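Prepilin (Salmonella typhi, PDB 3FHV) forms the subunit of the type IVb pilus of the typhoid bacterium, a fibre that probably mediates adhesion to host cells through CFTR. Local coordinates at residues W66-D78 with F89-C101. Numbering follows the deposited sequence.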
loop_
_atom_site.group_PDB
_atom_site.type_symbol
_atom_site.label_atom_id
_atom_site.label_comp_id
_atom_site.label_asym_id
_atom_site.label_seq_id
_atom_site.Cartn_x
_atom_site.Cartn_y
_atom_site.Cartn_z
ATOM N N TRP A 66 -8.476 13.329 -1.842
ATOM C CA TRP A 66 -8.390 14.410 -0.867
ATOM C C TRP A 66 -7.391 14.053 0.224
ATOM O O TRP A 66 -7.170 12.876 0.507
ATOM C CB TRP A 66 -9.764 14.689 -0.254
ATOM C CG TRP A 66 -10.812 15.039 -1.265
ATOM C CD1 TRP A 66 -11.835 14.244 -1.694
ATOM C CD2 TRP A 66 -10.940 16.276 -1.975
ATOM N NE1 TRP A 66 -12.593 14.909 -2.627
ATOM C CE2 TRP A 66 -12.064 16.159 -2.818
ATOM C CE3 TRP A 66 -10.214 17.470 -1.982
ATOM C CZ2 TRP A 66 -12.479 17.192 -3.657
ATOM C CZ3 TRP A 66 -10.628 18.494 -2.816
ATOM C CH2 TRP A 66 -11.749 18.348 -3.641
ATOM N N ASN A 67 -6.788 15.065 0.838
ATOM C CA ASN A 67 -5.958 14.822 2.003
ATOM C C ASN A 67 -6.781 14.900 3.283
ATOM O O ASN A 67 -7.994 15.144 3.254
ATOM C CB ASN A 67 -4.763 15.794 2.063
ATOM C CG ASN A 67 -5.174 17.263 2.115
ATOM O OD1 ASN A 67 -6.157 17.632 2.756
ATOM N ND2 ASN A 67 -4.379 18.115 1.465
ATOM N N SER A 68 -6.117 14.663 4.405
ATOM C CA SER A 68 -6.780 14.681 5.706
ATOM C C SER A 68 -7.527 15.962 6.051
ATOM O O SER A 68 -8.465 15.941 6.852
ATOM C CB SER A 68 -5.755 14.401 6.803
ATOM O OG SER A 68 -5.251 13.088 6.680
ATOM N N TRP A 69 -7.125 17.076 5.453
ATOM C CA TRP A 69 -7.757 18.347 5.768
ATOM C C TRP A 69 -8.772 18.844 4.751
ATOM O O TRP A 69 -9.265 19.965 4.861
ATOM C CB TRP A 69 -6.665 19.390 5.992
ATOM C CG TRP A 69 -5.682 18.915 7.019
ATOM C CD1 TRP A 69 -5.814 18.978 8.376
ATOM C CD2 TRP A 69 -4.458 18.220 6.767
ATOM N NE1 TRP A 69 -4.746 18.359 8.989
ATOM C CE2 TRP A 69 -3.899 17.885 8.023
ATOM C CE3 TRP A 69 -3.779 17.844 5.603
ATOM C CZ2 TRP A 69 -2.691 17.193 8.145
ATOM C CZ3 TRP A 69 -2.575 17.154 5.725
ATOM C CH2 TRP A 69 -2.045 16.835 6.989
ATOM N N GLY A 70 -9.100 18.013 3.766
ATOM C CA GLY A 70 -10.069 18.443 2.770
ATOM C C GLY A 70 -9.440 19.171 1.590
ATOM O O GLY A 70 -10.145 19.732 0.761
ATOM N N GLY A 71 -8.113 19.192 1.533
ATOM C CA GLY A 71 -7.431 19.815 0.408
ATOM C C GLY A 71 -7.289 18.757 -0.675
ATOM O O GLY A 71 -7.098 17.575 -0.374
ATOM N N GLN A 72 -7.363 19.154 -1.939
ATOM C CA GLN A 72 -7.267 18.167 -3.010
ATOM C C GLN A 72 -5.855 17.634 -3.242
ATOM O O GLN A 72 -4.868 18.353 -3.071
ATOM C CB GLN A 72 -7.830 18.750 -4.316
ATOM C CG GLN A 72 -7.900 17.734 -5.453
ATOM C CD GLN A 72 -8.681 18.221 -6.662
ATOM O OE1 GLN A 72 -8.830 19.422 -6.879
ATOM N NE2 GLN A 72 -9.164 17.283 -7.469
ATOM N N ILE A 73 -5.772 16.353 -3.599
ATOM C CA ILE A 73 -4.497 15.710 -3.912
ATOM C C ILE A 73 -4.603 15.376 -5.398
ATOM O O ILE A 73 -5.603 14.801 -5.834
ATOM C CB ILE A 73 -4.295 14.374 -3.143
ATOM C CG1 ILE A 73 -4.231 14.622 -1.632
ATOM C CG2 ILE A 73 -2.990 13.694 -3.608
ATOM C CD1 ILE A 73 -4.229 13.344 -0.813
ATOM N N VAL A 74 -3.594 15.750 -6.172
ATOM C CA VAL A 74 -3.598 15.453 -7.598
ATOM C C VAL A 74 -2.260 14.864 -8.049
ATOM O O VAL A 74 -1.194 15.403 -7.734
ATOM C CB VAL A 74 -3.880 16.717 -8.446
ATOM C CG1 VAL A 74 -3.948 16.337 -9.927
ATOM C CG2 VAL A 74 -5.186 17.375 -7.999
ATOM N N VAL A 75 -2.332 13.740 -8.757
ATOM C CA VAL A 75 -1.157 13.077 -9.310
ATOM C C VAL A 75 -1.208 13.461 -10.778
ATOM O O VAL A 75 -2.183 13.160 -11.469
ATOM C CB VAL A 75 -1.245 11.543 -9.187
ATOM C CG1 VAL A 75 -0.027 10.894 -9.854
ATOM C CG2 VAL A 75 -1.306 11.148 -7.706
ATOM N N ALA A 76 -0.166 14.131 -11.255
ATOM C CA ALA A 76 -0.163 14.588 -12.637
ATOM C C ALA A 76 1.152 14.340 -13.362
ATOM O O ALA A 76 2.225 14.333 -12.758
ATOM C CB ALA A 76 -0.513 16.077 -12.684
ATOM N N PRO A 77 1.077 14.131 -14.687
ATOM C CA PRO A 77 2.271 13.884 -15.492
ATOM C C PRO A 77 3.130 15.139 -15.533
ATOM O O PRO A 77 2.611 16.252 -15.515
ATOM C CB PRO A 77 1.692 13.538 -16.859
ATOM C CG PRO A 77 0.470 14.430 -16.923
ATOM C CD PRO A 77 -0.127 14.227 -15.539
ATOM N N ASP A 78 4.443 14.955 -15.571
ATOM C CA ASP A 78 5.359 16.086 -15.633
ATOM C C ASP A 78 5.916 16.143 -17.048
ATOM O O ASP A 78 6.930 15.513 -17.346
ATOM C CB ASP A 78 6.504 15.909 -14.631
ATOM C CG ASP A 78 7.437 17.104 -14.597
ATOM O OD1 ASP A 78 7.928 17.506 -15.674
ATOM O OD2 ASP A 78 7.681 17.642 -13.496
ATOM N N PHE A 89 6.293 12.362 -12.835
ATOM C CA PHE A 89 4.985 12.845 -12.430
ATOM C C PHE A 89 5.169 13.581 -11.117
ATOM O O PHE A 89 6.244 13.531 -10.516
ATOM C CB PHE A 89 4.007 11.673 -12.251
ATOM C CG PHE A 89 4.408 10.698 -11.176
ATOM C CD1 PHE A 89 3.976 10.863 -9.862
ATOM C CD2 PHE A 89 5.232 9.614 -11.478
ATOM C CE1 PHE A 89 4.358 9.960 -8.865
ATOM C CE2 PHE A 89 5.618 8.712 -10.493
ATOM C CZ PHE A 89 5.178 8.885 -9.181
ATOM N N THR A 90 4.126 14.279 -10.690
ATOM C CA THR A 90 4.160 15.011 -9.436
ATOM C C THR A 90 2.947 14.624 -8.604
ATOM O O THR A 90 1.920 14.215 -9.143
ATOM C CB THR A 90 4.086 16.547 -9.643
ATOM O OG1 THR A 90 2.913 16.871 -10.405
ATOM C CG2 THR A 90 5.325 17.065 -10.356
ATOM N N ILE A 91 3.085 14.728 -7.286
ATOM C CA ILE A 91 1.968 14.485 -6.382
ATOM C C ILE A 91 1.851 15.816 -5.659
ATOM O O ILE A 91 2.764 16.216 -4.932
ATOM C CB ILE A 91 2.247 13.383 -5.336
ATOM C CG1 ILE A 91 2.443 12.029 -6.028
ATOM C CG2 ILE A 91 1.057 13.290 -4.356
ATOM C CD1 ILE A 91 2.672 10.882 -5.049
ATOM N N THR A 92 0.741 16.506 -5.888
ATOM C CA THR A 92 0.493 17.800 -5.272
ATOM C C THR A 92 -0.579 17.641 -4.208
ATOM O O THR A 92 -1.589 16.979 -4.442
ATOM C CB THR A 92 -0.015 18.830 -6.317
ATOM O OG1 THR A 92 0.977 19.008 -7.332
ATOM C CG2 THR A 92 -0.303 20.183 -5.657
ATOM N N THR A 93 -0.361 18.240 -3.041
ATOM C CA THR A 93 -1.357 18.182 -1.974
ATOM C C THR A 93 -1.586 19.618 -1.497
ATOM O O THR A 93 -0.636 20.332 -1.173
ATOM C CB THR A 93 -0.902 17.251 -0.827
ATOM O OG1 THR A 93 -1.912 17.223 0.192
ATOM C CG2 THR A 93 0.440 17.704 -0.246
ATOM N N ASN A 94 -2.855 20.021 -1.467
ATOM C CA ASN A 94 -3.259 21.386 -1.118
ATOM C C ASN A 94 -3.825 21.665 0.273
ATOM O O ASN A 94 -4.330 20.773 0.955
ATOM C CB ASN A 94 -4.288 21.865 -2.143
ATOM C CG ASN A 94 -3.756 21.851 -3.551
ATOM O OD1 ASN A 94 -2.980 22.719 -3.937
ATOM N ND2 ASN A 94 -4.163 20.852 -4.331
ATOM N N LYS A 95 -3.753 22.939 0.655
ATOM C CA LYS A 95 -4.270 23.430 1.922
ATOM C C LYS A 95 -3.743 22.670 3.130
ATOM O O LYS A 95 -4.475 22.396 4.083
ATOM C CB LYS A 95 -5.806 23.392 1.897
ATOM C CG LYS A 95 -6.410 24.197 0.740
ATOM C CD LYS A 95 -7.913 24.321 0.877
ATOM C CE LYS A 95 -8.466 25.432 -0.001
ATOM N NZ LYS A 95 -9.929 25.632 0.239
ATOM N N VAL A 96 -2.462 22.337 3.092
ATOM C CA VAL A 96 -1.836 21.621 4.192
ATOM C C VAL A 96 -1.536 22.605 5.314
ATOM O O VAL A 96 -0.949 23.661 5.072
ATOM C CB VAL A 96 -0.519 20.972 3.743
ATOM C CG1 VAL A 96 0.101 20.195 4.900
ATOM C CG2 VAL A 96 -0.768 20.086 2.534
ATOM N N PRO A 97 -1.945 22.276 6.556
ATOM C CA PRO A 97 -1.723 23.131 7.733
ATOM C C PRO A 97 -0.231 23.285 7.992
ATOM O O PRO A 97 0.554 22.441 7.572
ATOM C CB PRO A 97 -2.436 22.375 8.852
ATOM C CG PRO A 97 -3.540 21.682 8.130
ATOM C CD PRO A 97 -2.860 21.168 6.883
ATOM N N GLN A 98 0.149 24.339 8.708
ATOM C CA GLN A 98 1.558 24.635 8.967
ATOM C C GLN A 98 2.370 23.507 9.592
ATOM O O GLN A 98 3.432 23.145 9.080
ATOM C CB GLN A 98 1.672 25.900 9.828
ATOM C CG GLN A 98 2.976 26.679 9.632
ATOM C CD GLN A 98 4.151 26.115 10.412
ATOM O OE1 GLN A 98 5.304 26.476 10.162
ATOM N NE2 GLN A 98 3.866 25.247 11.372
ATOM N N SER A 99 1.878 22.958 10.699
ATOM C CA SER A 99 2.579 21.883 11.383
ATOM C C SER A 99 2.786 20.667 10.484
ATOM O O SER A 99 3.885 20.112 10.424
ATOM C CB SER A 99 1.805 21.467 12.636
ATOM O OG SER A 99 2.453 20.386 13.271
ATOM N N ALA A 100 1.727 20.261 9.791
ATOM C CA ALA A 100 1.787 19.111 8.899
ATOM C C ALA A 100 2.747 19.370 7.744
ATOM O O ALA A 100 3.485 18.484 7.336
ATOM C CB ALA A 100 0.399 18.791 8.363
ATOM N N CYS A 101 2.722 20.587 7.212
ATOM C CA CYS A 101 3.604 20.953 6.111
ATOM C C CYS A 101 5.065 20.734 6.501
ATOM O O CYS A 101 5.862 20.242 5.707
ATOM C CB CYS A 101 3.368 22.416 5.738
ATOM S SG CYS A 101 4.492 23.181 4.522
HETATM O O HOH W 1 -10.356 22.359 -0.779
HETATM O O HOH W 2 0.424 17.180 -9.159
HETATM O O HOH W 3 3.159 17.825 -13.066
#
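Trp69 lies against Pro97 and Ala100, and followed outward from the backbone it shows how one indole can bind a turn to a helix start. Its CB passes Lys95 O at 4.2 Å. From there chi1 of -54°, with CG anti to the carbonyl carbon, swings the ring across Pro97, whose CG sits 3.5 Å from the centroid of the five-membered ring, a CH-pi contact 8° off the normal. Pro97 CD meets the shared CD2 at 3.4 Å; further out, CZ3 approaches Val96 CG1, and CH2 ends 3.4 Å from Ala100 CB. Ser68 CB occupies the opposite face. Strands 72-78 and 88-96 pair as an antiparallel hairpin in the sheet of the pilin's globular domain. Asn67 ties the turn to strand 88-96: ND2 donates in its amide plane to Asn94 O (2.7 Å) and to Thr93 OG1, which is also hydrogen-bonded to Tyr14 OH of helix 8-25, while OD1 takes Trp69 N and Gly71 N from opposite faces, the first closing an Asx turn. Ile73, Val75 and Ile91 share a buried face, where Val75 packs on helices 8-25 and 36-45. On the other face Thr90 OG1 and Thr92 OG1 both hydrogen-bond a water, which donates to Val74 O at 2.8 Å.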